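Putative sugar ABC transporter (Yersinia enterocolitica subsp. enterocolitica 8081, PDB 5ULB) probably binds a methylthioribose-like sugar in the periplasm and hands it to an ABC importer, and holds 5-Se-methyl-5-selenoribofuranose in this crystal. Local coordinates at residues Ser184-Asp189 against Asp214-Gly219; Ile206-Gly211 against Lys233-Asp238. All blocks are in the same frame, centred on the assembly; numbering follows the deposited sequence.

How the interactions relate
Both contacts lie in the same lobe of the periplasmic binding protein, around the beta-alpha-beta unit 208-211, 214-226, 233-237. Interaction 2 pairs the two strands of the unit and belongs to the core of the sheet, held by five backbone hydrogen bonds; interaction 1 is also mostly buried, but packs the connecting helix against helix 186-200, mainly through side chains, with Gln187 at its more open margin. The two meet where Thr217 OG1 and Ser236 OG probably form a hydrogen bond, and where Asp214 N probably bonds to Asp238 OD2. Asp238, which ends segment 233-238, lines the sugar pocket, so the helix start and the strand end converge beside the ligand.

Interaction 1 of 2, residues Ser184-Asp189 against Asp214-Gly219; sequences SDVQGD and DAFTQG
The N-terminal turns of helices 186-200 and 214-226 pack together in a lobe of the periplasmic binding protein fold, close to the sugar pocket. Asp185 is the N-cap of helix 186-200: with CG anti to its backbone N (chi1 -175°), OD1 accepts from Gly188 N at 2.9 Å, met from above the carboxylate plane.

The next residue, Val186, supplies the apolar part of the contact. Its CG1 branch, anti to the backbone N (chi1 171°), projects between two residues of the other helix, lying 3.7 Å from Ala215 CB and 3.5 Å from Phe216 CD1, and approaches the ring obliquely. The Phe216 CB itself points away from segment 184-189, but with CG beside the backbone N the ring swings back and brings CD1 and CE1 to the valine. The same ring meets Trp213, a pocket residue, edge to face; the Phe216 side chain lies about 6 Å from the bound sugar, one layer out.

Gln187 and Gln218 form the polar flank. Both have CG anti to the carbonyl carbon and extend beyond it, yet they cross obliquely with amide planes 62° apart. Gln218 OE1 sits over the flat face of the Gln187 amide, 3.1 Å from Gln187 CD, so its angle to NE2 is too poor for a hydrogen bond. The two amides are instead anchored separately: Gln218 NE2 donates to Asp243 OD1 and Asp32 OD2, and Gln187 OE1 accepts from Gln242 NE2. Two acidic partners fix which way the Gln218 amide faces and leave its oxygen turned toward Gln187.

Having no side chain, Gly219 lets the backbones approach, its CA 4.1 Å from Gln187 CA; here Gly219 CA makes a bent CA-H...O contact with Gln187 O at 3.3 Å.

Interaction 2 of 2, residues Ile206-Gly211 against Lys233-Asp238; sequences IDAIWG and KLYSID
Strands 208-211 and 233-237 are parallel neighbours in the sheet of a periplasmic binding protein lobe, joined by helix 214-226 as a beta-alpha-beta unit.

Five backbone hydrogen bonds zip them together. Lys233 N opens the series at 3.2 Å from Asp207 O, on a lone pair in the carbonyl plane. The following four run nearly along the C=O axis, among them Gly211 N to Tyr235 O at 2.8 Å. Both N-H and C=O of Ile209 and of Gly211 are used.

Apolar contacts form on both faces. On the face of helix 214-226, Ile209 and Leu234 lie side by side, with Leu234 CD2 3.6 Å from Ile209 CB. On the other face, Ala208 CB approaches Tyr235 CE1 at 4.1 Å, and Trp210, with CG anti to its backbone N, carries its indole across to Ile237. Helix 124-138 packs on this face; Ser131 OG bonds Trp210 NE1.

Polar side chains mark the C-terminal end, where Asp238 enters the ligand pocket. Ser236 OG, partnered also by Thr217 OG1, donates to Ile237 O at 2.9 Å from above that carbonyl's plane.

Interaction 1 of 2, residues Ser184-Asp189 against Asp214-Gly219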
ATOM      1  N   SER A 184       7.461  12.950   8.420  1.00 19.23           N
ATOM      2  CA  SER A 184       7.326  13.698   7.162  1.00 19.10           C
ATOM      3  C   SER A 184       8.478  13.460   6.194  1.00 22.83           C
ATOM      4  O   SER A 184       8.502  14.017   5.075  1.00 26.62           O
ATOM      5  CB  SER A 184       7.145  15.169   7.446  1.00 25.43           C
ATOM      6  OG  SER A 184       8.323  15.639   8.019  1.00 35.80           O
ATOM      7  N   ASP A 185       9.517  12.812   6.598  1.00 21.15           N
ATOM      8  CA  ASP A 185      10.627  12.516   5.697  1.00 19.66           C
ATOM      9  C   ASP A 185      11.146  11.088   5.982  1.00 15.91           C
ATOM     10  O   ASP A 185      12.262  10.919   6.589  1.00 16.54           O
ATOM     11  CB  ASP A 185      11.773  13.529   5.921  1.00 19.24           C
ATOM     12  CG  ASP A 185      12.932  13.372   4.935  1.00 24.26           C
ATOM     13  OD1 ASP A 185      12.830  12.525   3.929  1.00 30.10           O
ATOM     14  OD2 ASP A 185      14.048  14.019   5.223  1.00 38.34           O
ATOM     15  N   VAL A 186      10.379  10.093   5.542  1.00 16.62           N
ATOM     16  CA  VAL A 186      10.755   8.717   5.879  1.00 13.80           C
ATOM     17  C   VAL A 186      12.031   8.360   5.186  1.00 14.27           C
ATOM     18  O   VAL A 186      12.862   7.673   5.722  1.00 13.86           O
ATOM     19  CB  VAL A 186       9.592   7.747   5.593  1.00 15.00           C
ATOM     20  CG1 VAL A 186      10.026   6.277   5.738  1.00 14.90           C
ATOM     21  CG2 VAL A 186       8.321   7.987   6.389  1.00 18.52           C
ATOM     22  N   GLN A 187      12.209   8.781   3.939  1.00 18.05           N
ATOM     23  CA  GLN A 187      13.455   8.466   3.243  1.00 19.33           C
ATOM     24  C   GLN A 187      14.706   8.967   3.945  1.00 18.71           C
ATOM     25  O   GLN A 187      15.667   8.262   4.135  1.00 16.21           O
ATOM     26  CB  GLN A 187      13.373   8.937   1.840  1.00 28.06           C
ATOM     27  CG  GLN A 187      12.216   8.269   1.086  1.00 37.06           C
ATOM     28  CD  GLN A 187      12.174   8.871  -0.355  1.00 28.30           C
ATOM     29  OE1 GLN A 187      13.174   8.770  -1.181  1.00 32.98           O
ATOM     30  NE2 GLN A 187      10.985   9.395  -0.721  1.00 28.59           N
ATOM     31  N   GLY A 188      14.686  10.290   4.306  1.00 17.94           N
ATOM     32  CA  GLY A 188      15.834  10.835   4.950  1.00 20.45           C
ATOM     33  C   GLY A 188      16.116  10.352   6.297  1.00 16.13           C
ATOM     34  O   GLY A 188      17.246  10.091   6.670  1.00 16.86           O
ATOM     35  N   ASP A 189      15.036  10.188   7.046  1.00 15.33           N
ATOM     36  CA  ASP A 189      15.176   9.661   8.405  1.00 14.09           C
ATOM     37  C   ASP A 189      15.742   8.255   8.370  1.00 12.20           C
ATOM     38  O   ASP A 189      16.639   7.942   9.105  1.00 12.71           O
ATOM     39  CB  ASP A 189      13.799   9.623   9.063  1.00 16.37           C
ATOM     40  CG  ASP A 189      13.811   9.059  10.503  1.00 17.25           C
ATOM     41  OD1 ASP A 189      14.637   9.534  11.351  1.00 22.56           O
ATOM     42  OD2 ASP A 189      12.900   8.181  10.832  1.00 17.92           O
ATOM     43  N   ASP A 214       8.437   0.406   0.913  1.00  8.44           N
ATOM     44  CA  ASP A 214       9.468   0.942   0.027  1.00  8.64           C
ATOM     45  C   ASP A 214       9.914   2.359   0.420  1.00  9.89           C
ATOM     46  O   ASP A 214      11.012   2.765   0.019  1.00 10.59           O
ATOM     47  CB  ASP A 214       9.145   0.896  -1.454  1.00 10.19           C
ATOM     48  CG  ASP A 214       7.944   1.709  -1.934  1.00 10.38           C
ATOM     49  OD1 ASP A 214       7.181   2.157  -1.077  1.00 11.32           O
ATOM     50  OD2 ASP A 214       7.880   1.843  -3.213  1.00 14.26           O
ATOM     51  N   ALA A 215       9.122   3.083   1.254  1.00  9.18           N
ATOM     52  CA  ALA A 215       9.655   4.332   1.799  1.00  9.52           C
ATOM     53  C   ALA A 215      10.874   4.099   2.620  1.00  9.16           C
ATOM     54  O   ALA A 215      11.830   4.903   2.592  1.00 10.81           O
ATOM     55  CB  ALA A 215       8.554   5.036   2.621  1.00 10.53           C
ATOM     56  N   PHE A 216      10.897   3.041   3.410  1.00  8.79           N
ATOM     57  CA  PHE A 216      12.077   2.656   4.138  1.00  8.68           C
ATOM     58  C   PHE A 216      13.182   2.204   3.194  1.00  9.01           C
ATOM     59  O   PHE A 216      14.332   2.654   3.359  1.00  9.19           O
ATOM     60  CB  PHE A 216      11.781   1.506   5.136  1.00  9.30           C
ATOM     61  CG  PHE A 216      10.801   1.792   6.249  1.00  9.16           C
ATOM     62  CD1 PHE A 216      10.725   3.021   6.877  1.00 10.18           C
ATOM     63  CD2 PHE A 216       9.950   0.788   6.733  1.00  9.91           C
ATOM     64  CE1 PHE A 216       9.883   3.221   7.952  1.00 10.67           C
ATOM     65  CE2 PHE A 216       9.111   0.979   7.788  1.00 10.59           C
ATOM     66  CZ  PHE A 216       9.088   2.199   8.397  1.00 11.55           C
ATOM     67  N   THR A 217      12.887   1.351   2.248  1.00  8.32           N
ATOM     68  CA  THR A 217      13.907   0.806   1.395  1.00  8.96           C
ATOM     69  C   THR A 217      14.568   1.914   0.580  1.00  9.01           C
ATOM     70  O   THR A 217      15.782   1.855   0.386  1.00  9.78           O
ATOM     71  CB  THR A 217      13.304  -0.237   0.467  1.00  9.37           C
ATOM     72  OG1 THR A 217      12.512  -1.136   1.266  1.00 10.40           O
ATOM     73  CG2 THR A 217      14.381  -1.022  -0.259  1.00 11.60           C
ATOM     74  N   GLN A 218      13.801   2.932   0.157  1.00  8.47           N
ATOM     75  CA  GLN A 218      14.427   4.037  -0.540  1.00  8.49           C
ATOM     76  C   GLN A 218      15.481   4.710   0.312  1.00  8.53           C
ATOM     77  O   GLN A 218      16.553   5.126  -0.215  1.00 10.83           O
ATOM     78  CB  GLN A 218      13.343   5.028  -0.950  1.00 10.39           C
ATOM     79  CG  GLN A 218      12.451   4.585  -2.086  1.00 10.37           C
ATOM     80  CD  GLN A 218      11.130   5.326  -2.173  1.00 12.47           C
ATOM     81  OE1 GLN A 218      10.865   6.286  -1.371  1.00 14.43           O
ATOM     82  NE2 GLN A 218      10.276   4.894  -3.080  1.00 15.90           N
ATOM     83  N   GLY A 219      15.165   4.923   1.583  1.00  9.41           N
ATOM     84  CA  GLY A 219      16.174   5.538   2.436  1.00  9.59           C
ATOM     85  C   GLY A 219      17.360   4.666   2.663  1.00  8.77           C
ATOM     86  O   GLY A 219      18.552   5.096   2.715  1.00  9.70           O
TER

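Interaction 2 of 2, residues Ile206-Gly211 against Lys233-Asp238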
ATOM      1  N   ILE A 206      27.127  -7.177   7.810  1.00 11.44           N
ATOM      2  CA  ILE A 206      25.710  -7.158   7.397  1.00 11.43           C
ATOM      3  C   ILE A 206      25.693  -7.790   5.986  1.00 11.37           C
ATOM      4  O   ILE A 206      26.437  -7.394   5.110  1.00 12.33           O
ATOM      5  CB  ILE A 206      25.107  -5.701   7.308  1.00 11.75           C
ATOM      6  CG1 ILE A 206      25.201  -5.025   8.634  1.00 15.19           C
ATOM      7  CG2 ILE A 206      23.704  -5.781   6.802  1.00 11.88           C
ATOM      8  CD1 ILE A 206      24.936  -3.512   8.511  1.00 16.00           C
ATOM      9  N   ASP A 207      24.753  -8.718   5.813  1.00 10.90           N
ATOM     10  CA  ASP A 207      24.551  -9.318   4.488  1.00 12.32           C
ATOM     11  C   ASP A 207      23.410  -8.739   3.673  1.00 11.05           C
ATOM     12  O   ASP A 207      23.512  -8.611   2.433  1.00 11.45           O
ATOM     13  CB  ASP A 207      24.314 -10.837   4.671  1.00 13.57           C
ATOM     14  CG  ASP A 207      25.507 -11.519   5.325  1.00 14.68           C
ATOM     15  OD1 ASP A 207      26.579 -11.365   4.736  1.00 20.75           O
ATOM     16  OD2 ASP A 207      25.377 -12.060   6.456  1.00 17.15           O
ATOM     17  N   ALA A 208      22.278  -8.388   4.356  1.00 10.67           N
ATOM     18  CA  ALA A 208      21.118  -8.002   3.635  1.00  9.68           C
ATOM     19  C   ALA A 208      20.239  -7.132   4.518  1.00  9.29           C
ATOM     20  O   ALA A 208      20.326  -7.170   5.739  1.00 10.12           O
ATOM     21  CB  ALA A 208      20.362  -9.251   3.101  1.00 11.36           C
ATOM     22  N   ILE A 209      19.310  -6.428   3.834  1.00  8.95           N
ATOM     23  CA  ILE A 209      18.286  -5.622   4.487  1.00  8.88           C
ATOM     24  C   ILE A 209      16.919  -5.991   3.927  1.00  9.29           C
ATOM     25  O   ILE A 209      16.766  -6.047   2.699  1.00 10.18           O
ATOM     26  CB  ILE A 209      18.604  -4.102   4.350  1.00 10.16           C
ATOM     27  CG1 ILE A 209      19.932  -3.784   4.958  1.00 11.21           C
ATOM     28  CG2 ILE A 209      17.468  -3.258   4.864  1.00 11.02           C
ATOM     29  CD1 ILE A 209      20.391  -2.350   4.754  1.00 12.66           C
ATOM     30  N   TRP A 210      15.968  -6.214   4.831  1.00  9.21           N
ATOM     31  CA  TRP A 210      14.574  -6.445   4.409  1.00  9.24           C
ATOM     32  C   TRP A 210      13.760  -5.222   4.736  1.00  9.19           C
ATOM     33  O   TRP A 210      13.595  -4.876   5.909  1.00 10.27           O
ATOM     34  CB  TRP A 210      14.005  -7.648   5.115  1.00 10.78           C
ATOM     35  CG  TRP A 210      12.579  -8.002   4.761  1.00 10.28           C
ATOM     36  CD1 TRP A 210      12.075  -8.077   3.485  1.00 10.67           C
ATOM     37  CD2 TRP A 210      11.499  -8.201   5.647  1.00  9.15           C
ATOM     38  NE1 TRP A 210      10.748  -8.385   3.539  1.00 10.60           N
ATOM     39  CE2 TRP A 210      10.383  -8.456   4.847  1.00  9.80           C
ATOM     40  CE3 TRP A 210      11.348  -8.247   7.019  1.00  9.78           C
ATOM     41  CZ2 TRP A 210       9.109  -8.740   5.392  1.00 10.53           C
ATOM     42  CZ3 TRP A 210      10.153  -8.518   7.535  1.00 11.00           C
ATOM     43  CH2 TRP A 210       9.033  -8.747   6.716  1.00  9.82           C
ATOM     44  N   GLY A 211      13.252  -4.578   3.646  1.00  8.55           N
ATOM     45  CA  GLY A 211      12.436  -3.398   3.854  1.00  9.70           C
ATOM     46  C   GLY A 211      10.960  -3.727   3.654  1.00 10.56           C
ATOM     47  O   GLY A 211      10.517  -4.148   2.589  1.00 10.60           O
ATOM     48  N   LYS A 233      22.648  -6.489   0.170  1.00 11.07           N
ATOM     49  CA  LYS A 233      21.534  -6.629  -0.742  1.00 11.33           C
ATOM     50  C   LYS A 233      20.193  -6.251  -0.120  1.00 11.12           C
ATOM     51  O   LYS A 233      19.967  -6.539   1.048  1.00 11.65           O
ATOM     52  CB  LYS A 233      21.518  -8.070  -1.296  1.00 14.64           C
ATOM     53  CG  LYS A 233      22.802  -8.399  -2.082  1.00 16.54           C
ATOM     54  CD  LYS A 233      23.278  -7.281  -3.064  1.00 26.83           C
ATOM     55  CE  LYS A 233      24.609  -7.589  -3.765  1.00 38.18           C
ATOM     56  NZ  LYS A 233      25.335  -6.362  -4.359  1.00 40.74           N
ATOM     57  N   LEU A 234      19.346  -5.610  -0.914  1.00 10.24           N
ATOM     58  CA  LEU A 234      18.071  -5.119  -0.455  1.00 10.71           C
ATOM     59  C   LEU A 234      16.871  -5.914  -1.041  1.00  9.56           C
ATOM     60  O   LEU A 234      16.863  -6.169  -2.259  1.00 11.01           O
ATOM     61  CB  LEU A 234      17.755  -3.658  -0.857  1.00 15.11           C
ATOM     62  CG  LEU A 234      18.602  -2.594  -0.415  1.00 16.49           C
ATOM     63  CD1 LEU A 234      18.281  -1.261  -1.112  1.00 16.59           C
ATOM     64  CD2 LEU A 234      18.447  -2.454   1.103  1.00 22.13           C
ATOM     65  N   TYR A 235      15.927  -6.250  -0.178  1.00  9.32           N
ATOM     66  CA  TYR A 235      14.719  -7.003  -0.553  1.00  9.21           C
ATOM     67  C   TYR A 235      13.569  -6.209   0.005  1.00  8.64           C
ATOM     68  O   TYR A 235      13.504  -5.977   1.196  1.00 11.91           O
ATOM     69  CB  TYR A 235      14.804  -8.390   0.093  1.00 10.71           C
ATOM     70  CG  TYR A 235      15.973  -9.222  -0.390  1.00 10.41           C
ATOM     71  CD1 TYR A 235      17.236  -9.005   0.099  1.00 10.99           C
ATOM     72  CD2 TYR A 235      15.839 -10.149  -1.415  1.00 11.11           C
ATOM     73  CE1 TYR A 235      18.326  -9.712  -0.396  1.00 14.10           C
ATOM     74  CE2 TYR A 235      16.903 -10.845  -1.917  1.00 13.33           C
ATOM     75  CZ  TYR A 235      18.131 -10.633  -1.377  1.00 14.74           C
ATOM     76  OH  TYR A 235      19.223 -11.283  -1.880  1.00 19.03           O
ATOM     77  N   SER A 236      12.609  -5.830  -0.880  1.00  9.06           N
ATOM     78  CA  SER A 236      11.522  -4.943  -0.473  1.00  8.84           C
ATOM     79  C   SER A 236      10.152  -5.456  -0.789  1.00  9.54           C
ATOM     80  O   SER A 236       9.906  -6.188  -1.738  1.00  9.77           O
ATOM     81  CB  SER A 236      11.767  -3.561  -1.198  1.00 10.51           C
ATOM     82  OG  SER A 236      11.030  -2.494  -0.598  1.00 11.48           O
ATOM     83  N   ILE A 237       9.221  -4.862  -0.055  1.00  8.70           N
ATOM     84  CA  ILE A 237       7.790  -4.816  -0.359  1.00  8.75           C
ATOM     85  C   ILE A 237       7.482  -3.439  -0.977  1.00  8.62           C
ATOM     86  O   ILE A 237       8.174  -2.431  -0.636  1.00 10.45           O
ATOM     87  CB  ILE A 237       6.998  -5.099   0.914  1.00  8.74           C
ATOM     88  CG1 ILE A 237       7.266  -6.572   1.373  1.00  9.78           C
ATOM     89  CG2 ILE A 237       5.507  -4.878   0.729  1.00 10.19           C
ATOM     90  CD1 ILE A 237       6.726  -6.957   2.692  1.00 10.74           C
ATOM     91  N   ASP A 238       6.529  -3.413  -1.846  1.00  8.98           N
ATOM     92  CA  ASP A 238       6.020  -2.240  -2.548  1.00  9.24           C
ATOM     93  C   ASP A 238       6.779  -1.847  -3.806  1.00  9.56           C
ATOM     94  O   ASP A 238       7.925  -2.247  -3.946  1.00 12.00           O
ATOM     95  CB  ASP A 238       5.820  -0.983  -1.690  1.00  9.63           C
ATOM     96  CG  ASP A 238       5.052  -1.177  -0.437  1.00  9.51           C
ATOM     97  OD1 ASP A 238       3.974  -1.862  -0.475  1.00 11.00           O
ATOM     98  OD2 ASP A 238       5.493  -0.610   0.631  1.00 11.69           O
TER